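Local coordinates for SAM dependent methyltransferase (Aquifex aeolicus, PDB 3DH0) that binds S-adenosylmethionine and transfers its methyl group to an acceptor that the structure alone does not show, at the S-adenosylmethionine site. Sequence-based numbering; all coordinates share one arbitrary frame.

The S-adenosylmethionine site. Residues 6-7, 15, 20, 44-47, 50-51, 69-71, 74, 95, 97, 113-115, 118-119, 125. With SAM (S-adenosylmethionine), chain B.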
# COMPACT_ATOMS: atom_id res chain seq x y z
N LYS A 6 15.03 -0.27 -3.52
CA LYS A 6 14.01 -1.35 -3.72
C LYS A 6 14.22 -2.50 -2.74
O LYS A 6 15.35 -2.81 -2.37
CB LYS A 6 14.07 -1.91 -5.14
CG LYS A 6 13.81 -0.89 -6.24
CD LYS A 6 12.46 -0.18 -6.12
CE LYS A 6 12.36 0.89 -7.21
NZ LYS A 6 11.22 1.81 -7.06
N PHE A 7 13.15 -3.14 -2.32
CA PHE A 7 13.32 -4.24 -1.39
C PHE A 7 14.07 -5.36 -2.08
O PHE A 7 13.94 -5.54 -3.28
CB PHE A 7 11.99 -4.77 -0.89
CG PHE A 7 12.12 -5.57 0.37
CD1 PHE A 7 12.21 -4.92 1.60
CD2 PHE A 7 12.22 -6.95 0.32
CE1 PHE A 7 12.40 -5.64 2.77
CE2 PHE A 7 12.41 -7.69 1.49
CZ PHE A 7 12.50 -7.03 2.72
N LEU A 15 8.89 -10.50 4.42
CA LEU A 15 7.64 -9.81 4.16
C LEU A 15 6.45 -10.76 4.40
O LEU A 15 5.33 -10.32 4.63
CB LEU A 15 7.62 -9.31 2.72
CG LEU A 15 8.76 -8.35 2.32
CD1 LEU A 15 8.75 -8.12 0.80
CD2 LEU A 15 8.61 -7.04 3.09
N ARG A 20 4.50 -9.84 11.66
CA ARG A 20 4.38 -8.46 11.22
C ARG A 20 3.12 -7.91 11.86
O ARG A 20 2.94 -6.70 11.98
CB ARG A 20 4.22 -8.36 9.69
CG ARG A 20 5.33 -8.94 8.82
CD ARG A 20 6.43 -7.94 8.46
NE ARG A 20 6.02 -6.76 7.68
CZ ARG A 20 5.51 -6.76 6.44
NH1 ARG A 20 5.32 -7.89 5.78
NH2 ARG A 20 5.24 -5.61 5.85
N VAL A 44 -0.20 -1.01 -3.67
CA VAL A 44 1.03 -0.64 -4.38
C VAL A 44 2.25 -1.57 -4.25
O VAL A 44 2.57 -2.29 -5.19
CB VAL A 44 1.39 0.82 -4.07
CG1 VAL A 44 2.62 1.24 -4.82
CG2 VAL A 44 0.23 1.70 -4.48
N GLY A 45 2.95 -1.57 -3.13
CA GLY A 45 4.08 -2.49 -3.04
C GLY A 45 3.58 -3.80 -2.47
O GLY A 45 3.85 -4.12 -1.31
N THR A 46 2.87 -4.56 -3.28
CA THR A 46 2.30 -5.81 -2.80
C THR A 46 3.32 -6.78 -2.21
O THR A 46 3.00 -7.54 -1.31
CB THR A 46 1.50 -6.49 -3.91
OG1 THR A 46 0.52 -7.34 -3.32
CG2 THR A 46 2.41 -7.32 -4.79
N GLY A 47 4.55 -6.73 -2.71
CA GLY A 47 5.60 -7.60 -2.20
C GLY A 47 5.28 -9.08 -2.15
O GLY A 47 5.10 -9.72 -3.18
N PHE A 50 1.45 -10.09 1.69
CA PHE A 50 1.13 -10.29 3.10
C PHE A 50 -0.23 -9.77 3.50
O PHE A 50 -1.04 -10.52 4.03
CB PHE A 50 2.20 -9.65 3.97
CG PHE A 50 1.98 -9.87 5.44
CD1 PHE A 50 2.12 -11.15 5.98
CD2 PHE A 50 1.60 -8.83 6.27
CE1 PHE A 50 1.87 -11.38 7.34
CE2 PHE A 50 1.35 -9.04 7.63
CZ PHE A 50 1.48 -10.32 8.17
N TYR A 51 -0.49 -8.49 3.27
CA TYR A 51 -1.78 -7.90 3.62
C TYR A 51 -2.93 -8.23 2.65
O TYR A 51 -4.06 -7.82 2.87
CB TYR A 51 -1.64 -6.38 3.73
CG TYR A 51 -0.76 -5.95 4.87
CD1 TYR A 51 -1.15 -6.16 6.19
CD2 TYR A 51 0.46 -5.35 4.64
CE1 TYR A 51 -0.33 -5.80 7.25
CE2 TYR A 51 1.29 -4.98 5.70
CZ TYR A 51 0.88 -5.21 6.99
OH TYR A 51 1.68 -4.86 8.04
N ASP A 69 3.37 -4.44 -8.31
CA ASP A 69 4.72 -4.48 -7.80
C ASP A 69 5.67 -4.47 -8.98
O ASP A 69 5.52 -5.25 -9.91
CB ASP A 69 4.95 -5.73 -6.96
CG ASP A 69 6.11 -5.57 -5.99
OD1 ASP A 69 7.21 -5.21 -6.44
OD2 ASP A 69 5.91 -5.78 -4.78
N VAL A 70 6.66 -3.58 -8.92
CA VAL A 70 7.66 -3.43 -9.98
C VAL A 70 8.56 -4.64 -10.14
O VAL A 70 9.12 -4.84 -11.21
CB VAL A 70 8.58 -2.22 -9.74
CG1 VAL A 70 7.81 -0.92 -9.90
CG2 VAL A 70 9.22 -2.32 -8.36
N GLN A 71 8.71 -5.45 -9.09
CA GLN A 71 9.57 -6.63 -9.18
C GLN A 71 8.85 -7.92 -9.53
O GLN A 71 7.90 -8.33 -8.86
CB GLN A 71 10.38 -6.79 -7.90
CG GLN A 71 11.41 -5.70 -7.73
CD GLN A 71 12.43 -6.01 -6.66
OE1 GLN A 71 12.21 -5.75 -5.48
NE2 GLN A 71 13.56 -6.57 -7.07
N MET A 74 8.50 -10.64 -6.86
CA MET A 74 7.47 -10.35 -5.89
C MET A 74 6.10 -10.62 -6.49
O MET A 74 5.18 -11.09 -5.82
CB MET A 74 7.56 -8.90 -5.41
CG MET A 74 8.42 -8.70 -4.18
SD MET A 74 10.17 -8.94 -4.46
CE MET A 74 10.83 -7.78 -3.35
N SER A 95 3.97 -4.28 -12.32
CA SER A 95 4.01 -2.83 -12.46
C SER A 95 5.36 -2.28 -12.93
O SER A 95 6.39 -2.96 -12.88
CB SER A 95 3.63 -2.18 -11.12
OG SER A 95 4.07 -0.84 -11.01
N GLU A 97 7.85 1.34 -12.73
CA GLU A 97 8.08 2.44 -11.81
C GLU A 97 7.01 3.52 -11.72
O GLU A 97 6.46 3.75 -10.64
CB GLU A 97 9.44 3.07 -12.10
CG GLU A 97 9.94 4.03 -11.01
CD GLU A 97 10.01 3.40 -9.62
OE1 GLU A 97 10.44 2.23 -9.50
OE2 GLU A 97 9.64 4.09 -8.65
N ALA A 113 1.45 0.24 1.79
CA ALA A 113 2.10 -0.20 3.03
C ALA A 113 3.61 -0.39 2.95
O ALA A 113 4.09 -1.34 2.33
CB ALA A 113 1.44 -1.48 3.54
N PHE A 114 4.34 0.50 3.61
CA PHE A 114 5.80 0.47 3.64
C PHE A 114 6.46 0.55 2.26
O PHE A 114 7.57 0.06 2.08
CB PHE A 114 6.30 -0.79 4.35
CG PHE A 114 5.77 -0.94 5.74
CD1 PHE A 114 4.77 -1.87 6.02
CD2 PHE A 114 6.27 -0.15 6.78
CE1 PHE A 114 4.28 -2.01 7.30
CE2 PHE A 114 5.79 -0.28 8.06
CZ PHE A 114 4.78 -1.22 8.33
N THR A 115 5.79 1.17 1.31
CA THR A 115 6.37 1.24 -0.02
C THR A 115 6.64 2.67 -0.51
O THR A 115 7.42 2.86 -1.44
CB THR A 115 5.48 0.43 -1.04
OG1 THR A 115 5.79 0.81 -2.39
CG2 THR A 115 4.02 0.66 -0.77
N GLU A 118 10.13 3.90 -0.97
CA GLU A 118 10.87 3.13 -1.97
C GLU A 118 10.69 3.64 -3.41
O GLU A 118 11.33 3.16 -4.34
CB GLU A 118 10.45 1.66 -1.91
CG GLU A 118 11.31 0.80 -1.04
CD GLU A 118 11.06 -0.67 -1.25
OE1 GLU A 118 11.03 -1.12 -2.41
OE2 GLU A 118 10.89 -1.39 -0.24
N LEU A 119 9.80 4.61 -3.58
CA LEU A 119 9.52 5.16 -4.90
C LEU A 119 10.66 6.01 -5.48
O LEU A 119 11.10 6.98 -4.85
CB LEU A 119 8.25 6.01 -4.83
CG LEU A 119 6.98 5.33 -4.33
CD1 LEU A 119 5.85 6.34 -4.14
CD2 LEU A 119 6.57 4.26 -5.33
N PHE A 125 4.95 9.52 -9.56
CA PHE A 125 4.19 8.30 -9.34
C PHE A 125 2.81 8.71 -8.87
O PHE A 125 1.79 8.13 -9.26
CB PHE A 125 4.87 7.44 -8.29
CG PHE A 125 4.11 6.20 -7.94
CD1 PHE A 125 3.16 6.22 -6.93
CD2 PHE A 125 4.30 5.03 -8.67
CE1 PHE A 125 2.42 5.08 -6.64
CE2 PHE A 125 3.56 3.89 -8.38
CZ PHE A 125 2.62 3.91 -7.37
N SAM B . 3.77 -3.96 1.52
CA SAM B . 4.40 -5.31 1.61
C SAM B . 3.92 -6.04 2.85
O SAM B . 3.12 -5.47 3.59
OXT SAM B . 4.40 -7.21 3.02
CB SAM B . 5.92 -5.17 1.66
CG SAM B . 6.35 -4.19 0.64
SD SAM B . 8.10 -3.77 0.44
CE SAM B . 8.46 -2.84 1.92
C5' SAM B . 7.99 -2.61 -0.84
C4' SAM B . 7.71 -3.17 -2.22
O4' SAM B . 7.60 -2.02 -3.05
C3' SAM B . 8.92 -3.91 -2.83
O3' SAM B . 8.51 -5.30 -2.91
C2' SAM B . 9.07 -3.37 -4.24
O2' SAM B . 9.28 -4.27 -5.31
C1' SAM B . 7.84 -2.42 -4.34
N9 SAM B . 7.98 -1.20 -5.11
C8 SAM B . 9.00 -0.27 -5.13
N7 SAM B . 8.78 0.71 -5.94
C5 SAM B . 7.53 0.43 -6.50
C6 SAM B . 6.72 1.11 -7.45
N6 SAM B . 7.11 2.28 -8.01
N1 SAM B . 5.50 0.55 -7.80
C2 SAM B . 5.15 -0.62 -7.21
N3 SAM B . 5.84 -1.34 -6.31
C4 SAM B . 7.03 -0.75 -5.99
O HOH W 1 3.96 -8.91 1.23
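S-adenosylmethionine lies almost wholly buried in the cofactor pocket of a class I, Rossmann-like methyltransferase. Its ribose is held by Asp69, whose CG stands anti to the backbone N (chi1 -158°), turning the carboxylate squarely toward the sugar diol. Asp69 OD1 accepts from SAM O2', the ribose 2'-hydroxyl, at 2.5 Å, and Asp69 OD2 from SAM O3', the 3'-hydroxyl, at 3.2 Å, each on its syn lone pair. The anti lone pairs go to the backbone: Gly47 N bonds to OD2, and Gln71 N to OD1 in a nearly straight bond (169° at H), so both oxygens are gripped twice, which should hold the carboxylate's rotation. An alanine here would remove both carboxylate oxygens, and would probably weaken the hold on the ribose and unsettle the loop amides of Gly47 and Gln71.

Lys6 can be followed outward from CB. CG stands anti to the carbonyl carbon, the chain bends at chi2 (-57°), and Lys6 CD then packs on SAM C8 of the adenine at 3.6 Å. CE runs on beside N7, and the terminal ammonium Lys6 NZ donates to SAM N7 at 2.9 Å. NZ also bonds to Glu118 O and forms a salt bridge with Glu97 OE1 on its syn lone pair, which probably steadies its charge. Glu97 O accepts from SAM N6, the adenine amino group, in the carbonyl plane at 3.1 Å; together with the Lys6 bond to N7 this probably helps to recognise adenine. Val70 lays both methyls over one adenine face, CG1 above the six-membered ring and CG2 above the five-membered ring.

At the methionine end, Arg20 NH1 makes a salt bridge to the carboxylate oxygen SAM OXT at 3.0 Å, in the guanidinium plane. The amino group SAM N donates to Gly45 O and Ala113 O, both at 2.8 Å.

The site crosses the carboxy-terminal ends of strands 40-43, 64-69 and 109-113: the glycine-containing loop after the first cradles the methionine, Asp69 ends the second, and the N-terminal segment with Lys6 closes over the cofactor.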